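Local coordinates for aldehyde Dehydrogenase (Burkholderia cenocepacia, PDB 4O6R), which probably oxidises aldehydes to carboxylic acids with NAD(P)+ as cofactor, as in other aldehyde dehydrogenases, and is seen here with AMP bound, at residues A[119-123]-A[468-473]; A[140-146]-A[477-483]. Numbering follows the deposited sequence.

Contact 1 packs the C-terminal end of helix 102-123 against helix 469-475, and contact 2 pairs strand 138-153 with strand 477-485; their centres lie about 18 Å apart. Along the chain the order is 119-123, 140-146, 468-473, 477-483, so the contacts interleave: a helix and a later strand, with the short strand 129-131 between them, each meet one of two consecutive elements near the C-terminus. More than 300 residues separate the partners of either contact. Helix 469-475 is held against helix 102-123, while strand 477-485 joins the mixed sheet through strand 138-153; V154, just after that strand, binds AMP. Both contacts also border other subunits of the tetramer, contact 1 the second and contact 2 the third and fourth.

Contact 1 of 2, residues A[119-123]-A[468-473]; sequences YFGGM and MGFEAM
M123 lays its methyl group on the F470 ring: CE stands 3.5 Å from the centroid, 6° off the normal (CH-pi), with SD 4.1 Å from it as a Met-aromatic contact. Its t, p rotamer (chi1, chi2) reaches from helix 119-123 to helix 469-473; the short axes approach to 11.3 Å at -65°, a gap that long methionines fill, with F120 opposite G469 and M123 opposite F470 (CA-CA 8.2 Å each). M473 (m, m, m) brings CG to 3.5 Å from M123 CG and SD to the F120 ring edge, 5.0 Å from the centroid, a second Met-aromatic contact. F120, chi1 m, brings CZ to 3.6 Å from G469 N; the OH of Y119 (chi1 t) is 3.7 Å from G469 CA. Glycine suits position 469: phi is +71°, and a CB would clash with E471 OE1. K126 of the second subunit makes a cation-pi contact with Y119 and packs on M123. Helix 159-172 borders this buried apolar packing, P169 touching F120 and A472, and strand 477-485 follows helix 469-475.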
loop_
_atom_site.group_PDB
_atom_site.type_symbol
_atom_site.label_atom_id
_atom_site.label_comp_id
_atom_site.label_asym_id
_atom_site.label_seq_id
_atom_site.Cartn_x
_atom_site.Cartn_y
_atom_site.Cartn_z
ATOM N N TYR A 119 7.735 -8.773 -15.769
ATOM C CA TYR A 119 7.343 -8.082 -14.528
ATOM C C TYR A 119 5.954 -7.452 -14.692
ATOM O O TYR A 119 5.072 -7.658 -13.870
ATOM C CB TYR A 119 8.373 -7.022 -14.141
ATOM C CG TYR A 119 8.027 -6.273 -12.884
ATOM C CD1 TYR A 119 8.447 -6.734 -11.646
ATOM C CD2 TYR A 119 7.282 -5.101 -12.928
ATOM C CE1 TYR A 119 8.169 -6.048 -10.483
ATOM C CE2 TYR A 119 7.005 -4.388 -11.751
ATOM C CZ TYR A 119 7.436 -4.880 -10.534
ATOM O OH TYR A 119 7.158 -4.198 -9.352
ATOM N N PHE A 120 5.782 -6.667 -15.757
ATOM C CA PHE A 120 4.522 -5.992 -15.999
ATOM C C PHE A 120 3.360 -6.891 -16.351
ATOM O O PHE A 120 2.225 -6.592 -15.988
ATOM C CB PHE A 120 4.677 -4.781 -16.944
ATOM C CG PHE A 120 5.304 -3.644 -16.245
ATOM C CD1 PHE A 120 4.582 -2.948 -15.322
ATOM C CD2 PHE A 120 6.671 -3.432 -16.320
ATOM C CE1 PHE A 120 5.160 -1.982 -14.552
ATOM C CE2 PHE A 120 7.254 -2.427 -15.573
ATOM C CZ PHE A 120 6.496 -1.698 -14.688
ATOM N N GLY A 121 3.631 -8.015 -17.002
ATOM C CA GLY A 121 2.597 -9.000 -17.216
ATOM C C GLY A 121 2.062 -9.530 -15.898
ATOM O O GLY A 121 0.871 -9.733 -15.758
ATOM N N GLY A 122 2.946 -9.697 -14.916
ATOM C CA GLY A 122 2.527 -10.130 -13.580
ATOM C C GLY A 122 1.930 -8.978 -12.776
ATOM O O GLY A 122 1.114 -9.201 -11.912
ATOM N N MET A 123 2.337 -7.750 -13.071
ATOM C CA MET A 123 1.802 -6.569 -12.389
ATOM C C MET A 123 0.365 -6.219 -12.748
ATOM O O MET A 123 -0.325 -5.568 -11.963
ATOM C CB MET A 123 2.656 -5.365 -12.727
ATOM C CG MET A 123 2.218 -4.033 -12.135
ATOM S SD MET A 123 2.223 -4.039 -10.333
ATOM C CE MET A 123 3.848 -3.404 -9.952
ATOM N N MET A 468 9.250 1.888 -14.113
ATOM C CA MET A 468 9.320 0.713 -13.263
ATOM C C MET A 468 8.335 0.720 -12.079
ATOM O O MET A 468 7.881 1.756 -11.580
ATOM C CB MET A 468 10.740 0.492 -12.730
ATOM C CG MET A 468 11.854 0.590 -13.764
ATOM S SD MET A 468 11.573 -0.451 -15.196
ATOM C CE MET A 468 13.237 -0.507 -15.812
ATOM N N GLY A 469 7.995 -0.475 -11.647
ATOM C CA GLY A 469 7.333 -0.663 -10.377
ATOM C C GLY A 469 5.903 -0.201 -10.297
ATOM O O GLY A 469 5.270 0.140 -11.292
ATOM N N PHE A 470 5.407 -0.184 -9.070
ATOM C CA PHE A 470 4.117 0.430 -8.779
ATOM C C PHE A 470 4.092 1.911 -9.141
ATOM O O PHE A 470 3.056 2.461 -9.460
ATOM C CB PHE A 470 3.751 0.241 -7.319
ATOM C CG PHE A 470 3.405 -1.177 -6.967
ATOM C CD1 PHE A 470 2.152 -1.688 -7.254
ATOM C CD2 PHE A 470 4.357 -2.023 -6.408
ATOM C CE1 PHE A 470 1.828 -2.992 -6.941
ATOM C CE2 PHE A 470 4.029 -3.319 -6.079
ATOM C CZ PHE A 470 2.769 -3.802 -6.350
ATOM N N GLU A 471 5.233 2.553 -9.067
ATOM C CA GLU A 471 5.335 3.952 -9.419
ATOM C C GLU A 471 4.925 4.207 -10.878
ATOM O O GLU A 471 4.162 5.151 -11.147
ATOM C CB GLU A 471 6.730 4.464 -9.141
ATOM C CG GLU A 471 7.073 4.497 -7.655
ATOM C CD GLU A 471 7.624 3.171 -7.097
ATOM O OE1 GLU A 471 7.637 2.119 -7.793
ATOM O OE2 GLU A 471 8.088 3.187 -5.939
ATOM N N ALA A 472 5.408 3.379 -11.799
ATOM C CA ALA A 472 5.033 3.498 -13.210
ATOM C C ALA A 472 3.543 3.223 -13.367
ATOM O O ALA A 472 2.863 3.904 -14.111
ATOM C CB ALA A 472 5.833 2.526 -14.062
ATOM N N MET A 473 3.031 2.216 -12.662
ATOM C CA MET A 473 1.571 1.927 -12.733
ATOM C C MET A 473 0.744 3.097 -12.264
ATOM O O MET A 473 -0.295 3.411 -12.872
ATOM C CB MET A 473 1.208 0.700 -11.911
ATOM C CG MET A 473 1.832 -0.576 -12.398
ATOM S SD MET A 473 1.420 -0.987 -14.091
ATOM C CE MET A 473 -0.304 -1.448 -13.942
#

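Contact 2 of 2, residues A[140-146]-A[477-483]; sequences NYVQRAP and TEARSVW
Strands 140-146 and 477-483 run antiparallel, their short axes 4.3 Å apart at closest and 141° between directions, a marked twist. In the hydrogen-bonded pairs Y141 N donates to V482 O (3.0 Å) and V482 N to Y141 O (2.8 Å), Q143 N to R480 O and R480 N to Q143 O (2.9 Å each), A145 N to E478 O (3.0 Å) and E478 N to A145 O (2.8 Å); N140 with W483, V142 with S481 and R144 with A479 alternate as non-hydrogen-bonded pairs.

On the face of Y141, V482 CB sits over the tyrosine ring, 3.8 Å from its centroid, the beta-branched valine suiting a strand. R480, m at chi1, extends NE to E478 OE2 at 3.0 Å, a salt bridge between residues two apart and so on one face; a water links E478 OE2 to P146 O.

On the face of N140, its ND2 donates to S481 OG and V482 O, each 3.0 Å, while OD1 hydrogen-bonds to S454 OG of the third subunit. N140 CB lies over the W483 six-membered ring, 4.2 Å from its centroid (CH-pi), and W483 meets W443 of the third subunit. V142 CG1 meets A479 CB at 3.9 Å. R144, m at chi1 to chi3, curls back: NE and NH2 both donate to T477 OG1 at 3.1 Å, which is also hydrogen-bonded to M473 O.

S481, V482 and W483 form a parallel ladder with a strand of the third subunit, so this antiparallel pair belongs to a sheet continued between subunits, as in the oligomerisation domain of aldehyde dehydrogenases.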
loop_
_atom_site.group_PDB
_atom_site.type_symbol
_atom_site.label_atom_id
_atom_site.label_comp_id
_atom_site.label_asym_id
_atom_site.label_seq_id
_atom_site.Cartn_x
_atom_site.Cartn_y
_atom_site.Cartn_z
ATOM N N ASN A 140 -17.127 5.035 -0.255
ATOM C CA ASN A 140 -16.278 5.732 -1.218
ATOM C C ASN A 140 -15.166 4.831 -1.691
ATOM O O ASN A 140 -14.244 4.547 -0.939
ATOM C CB ASN A 140 -15.734 7.031 -0.570
ATOM C CG ASN A 140 -14.810 7.833 -1.470
ATOM O OD1 ASN A 140 -13.943 8.557 -0.964
ATOM N ND2 ASN A 140 -14.997 7.748 -2.783
ATOM N N TYR A 141 -15.291 4.321 -2.912
ATOM C CA TYR A 141 -14.238 3.500 -3.496
ATOM C C TYR A 141 -13.549 4.274 -4.615
ATOM O O TYR A 141 -14.185 5.080 -5.323
ATOM C CB TYR A 141 -14.775 2.168 -4.011
ATOM C CG TYR A 141 -15.833 2.182 -5.124
ATOM C CD1 TYR A 141 -17.202 2.298 -4.849
ATOM C CD2 TYR A 141 -15.458 2.036 -6.440
ATOM C CE1 TYR A 141 -18.166 2.261 -5.880
ATOM C CE2 TYR A 141 -16.394 2.010 -7.471
ATOM C CZ TYR A 141 -17.744 2.094 -7.181
ATOM O OH TYR A 141 -18.626 2.040 -8.229
ATOM N N VAL A 142 -12.265 4.012 -4.766
ATOM C CA VAL A 142 -11.445 4.686 -5.756
ATOM C C VAL A 142 -10.781 3.624 -6.626
ATOM O O VAL A 142 -10.109 2.730 -6.099
ATOM C CB VAL A 142 -10.372 5.542 -5.103
ATOM C CG1 VAL A 142 -9.522 6.262 -6.150
ATOM C CG2 VAL A 142 -11.012 6.534 -4.137
ATOM N N GLN A 143 -11.002 3.716 -7.930
ATOM C CA GLN A 143 -10.342 2.842 -8.887
ATOM C C GLN A 143 -9.100 3.522 -9.467
ATOM O O GLN A 143 -9.066 4.730 -9.594
ATOM C CB GLN A 143 -11.275 2.561 -10.043
ATOM C CG GLN A 143 -12.612 1.972 -9.639
ATOM C CD GLN A 143 -12.614 0.516 -9.830
ATOM O OE1 GLN A 143 -11.577 -0.147 -9.671
ATOM N NE2 GLN A 143 -13.752 -0.014 -10.213
ATOM N N ARG A 144 -8.116 2.717 -9.875
ATOM C CA ARG A 144 -7.029 3.197 -10.717
ATOM C C ARG A 144 -7.360 2.865 -12.168
ATOM O O ARG A 144 -7.076 1.756 -12.647
ATOM C CB ARG A 144 -5.709 2.551 -10.298
ATOM C CG ARG A 144 -5.326 2.852 -8.840
ATOM C CD ARG A 144 -5.200 4.345 -8.506
ATOM N NE ARG A 144 -4.302 5.065 -9.438
ATOM C CZ ARG A 144 -3.982 6.351 -9.334
ATOM N NH1 ARG A 144 -4.443 7.092 -8.323
ATOM N NH2 ARG A 144 -3.183 6.924 -10.237
ATOM N N ALA A 145 -7.944 3.819 -12.881
ATOM C CA ALA A 145 -8.369 3.572 -14.271
ATOM C C ALA A 145 -7.238 3.980 -15.227
ATOM O O ALA A 145 -6.448 4.835 -14.900
ATOM C CB ALA A 145 -9.618 4.363 -14.584
ATOM N N PRO A 146 -7.170 3.362 -16.417
ATOM C CA PRO A 146 -6.188 3.815 -17.382
ATOM C C PRO A 146 -6.488 5.226 -17.860
ATOM O O PRO A 146 -7.614 5.699 -17.742
ATOM C CB PRO A 146 -6.329 2.823 -18.542
ATOM C CG PRO A 146 -7.605 2.126 -18.339
ATOM C CD PRO A 146 -8.011 2.265 -16.921
ATOM N N THR A 477 -2.099 5.530 -14.612
ATOM C CA THR A 477 -3.509 5.455 -14.257
ATOM C C THR A 477 -3.973 6.779 -13.663
ATOM O O THR A 477 -3.183 7.690 -13.423
ATOM C CB THR A 477 -3.792 4.299 -13.261
ATOM O OG1 THR A 477 -2.936 4.452 -12.105
ATOM C CG2 THR A 477 -3.550 2.972 -13.936
ATOM N N GLU A 478 -5.277 6.882 -13.456
ATOM C CA GLU A 478 -5.849 8.059 -12.809
ATOM C C GLU A 478 -6.827 7.607 -11.757
ATOM O O GLU A 478 -7.489 6.576 -11.904
ATOM C CB GLU A 478 -6.563 8.973 -13.806
ATOM C CG GLU A 478 -7.745 8.269 -14.449
ATOM C CD GLU A 478 -8.223 8.816 -15.786
ATOM O OE1 GLU A 478 -7.475 9.562 -16.473
ATOM O OE2 GLU A 478 -9.379 8.486 -16.148
ATOM N N ALA A 479 -6.952 8.393 -10.696
ATOM C CA ALA A 479 -7.895 8.059 -9.640
ATOM C C ALA A 479 -9.332 8.392 -10.094
ATOM O O ALA A 479 -9.621 9.507 -10.583
ATOM C CB ALA A 479 -7.559 8.816 -8.366
ATOM N N ARG A 480 -10.229 7.421 -9.913
ATOM C CA ARG A 480 -11.665 7.585 -10.197
ATOM C C ARG A 480 -12.404 7.316 -8.901
ATOM O O ARG A 480 -12.508 6.165 -8.456
ATOM C CB ARG A 480 -12.142 6.595 -11.263
ATOM C CG ARG A 480 -11.606 6.762 -12.672
ATOM C CD ARG A 480 -11.955 8.120 -13.189
ATOM N NE ARG A 480 -11.936 8.284 -14.635
ATOM C CZ ARG A 480 -12.975 8.170 -15.463
ATOM N NH1 ARG A 480 -14.162 7.753 -15.065
ATOM N NH2 ARG A 480 -12.800 8.460 -16.736
ATOM N N SER A 481 -12.863 8.376 -8.250
ATOM C CA SER A 481 -13.472 8.281 -6.935
ATOM C C SER A 481 -14.999 8.204 -7.075
ATOM O O SER A 481 -15.594 9.054 -7.741
ATOM C CB SER A 481 -13.092 9.505 -6.108
ATOM O OG SER A 481 -13.741 9.510 -4.861
ATOM N N VAL A 482 -15.605 7.176 -6.514
ATOM C CA VAL A 482 -17.054 6.978 -6.609
ATOM C C VAL A 482 -17.603 6.980 -5.186
ATOM O O VAL A 482 -17.084 6.278 -4.299
ATOM C CB VAL A 482 -17.440 5.657 -7.301
ATOM C CG1 VAL A 482 -18.955 5.483 -7.300
ATOM C CG2 VAL A 482 -16.923 5.609 -8.747
ATOM N N TRP A 483 -18.639 7.768 -4.979
ATOM C CA TRP A 483 -19.305 7.886 -3.671
ATOM C C TRP A 483 -20.702 7.337 -3.777
ATOM O O TRP A 483 -21.464 7.771 -4.670
ATOM C CB TRP A 483 -19.460 9.341 -3.242
ATOM C CG TRP A 483 -18.217 10.051 -2.856
ATOM C CD1 TRP A 483 -17.233 10.491 -3.693
ATOM C CD2 TRP A 483 -17.842 10.471 -1.539
ATOM N NE1 TRP A 483 -16.263 11.155 -2.977
ATOM C CE2 TRP A 483 -16.590 11.129 -1.650
ATOM C CE3 TRP A 483 -18.414 10.310 -0.276
ATOM C CZ2 TRP A 483 -15.916 11.667 -0.550
ATOM C CZ3 TRP A 483 -17.743 10.850 0.839
ATOM C CH2 TRP A 483 -16.483 11.516 0.679
HETATM O O HOH W 1 -2.003 9.359 -11.034
HETATM O O HOH W 2 -10.139 6.694 -18.087
#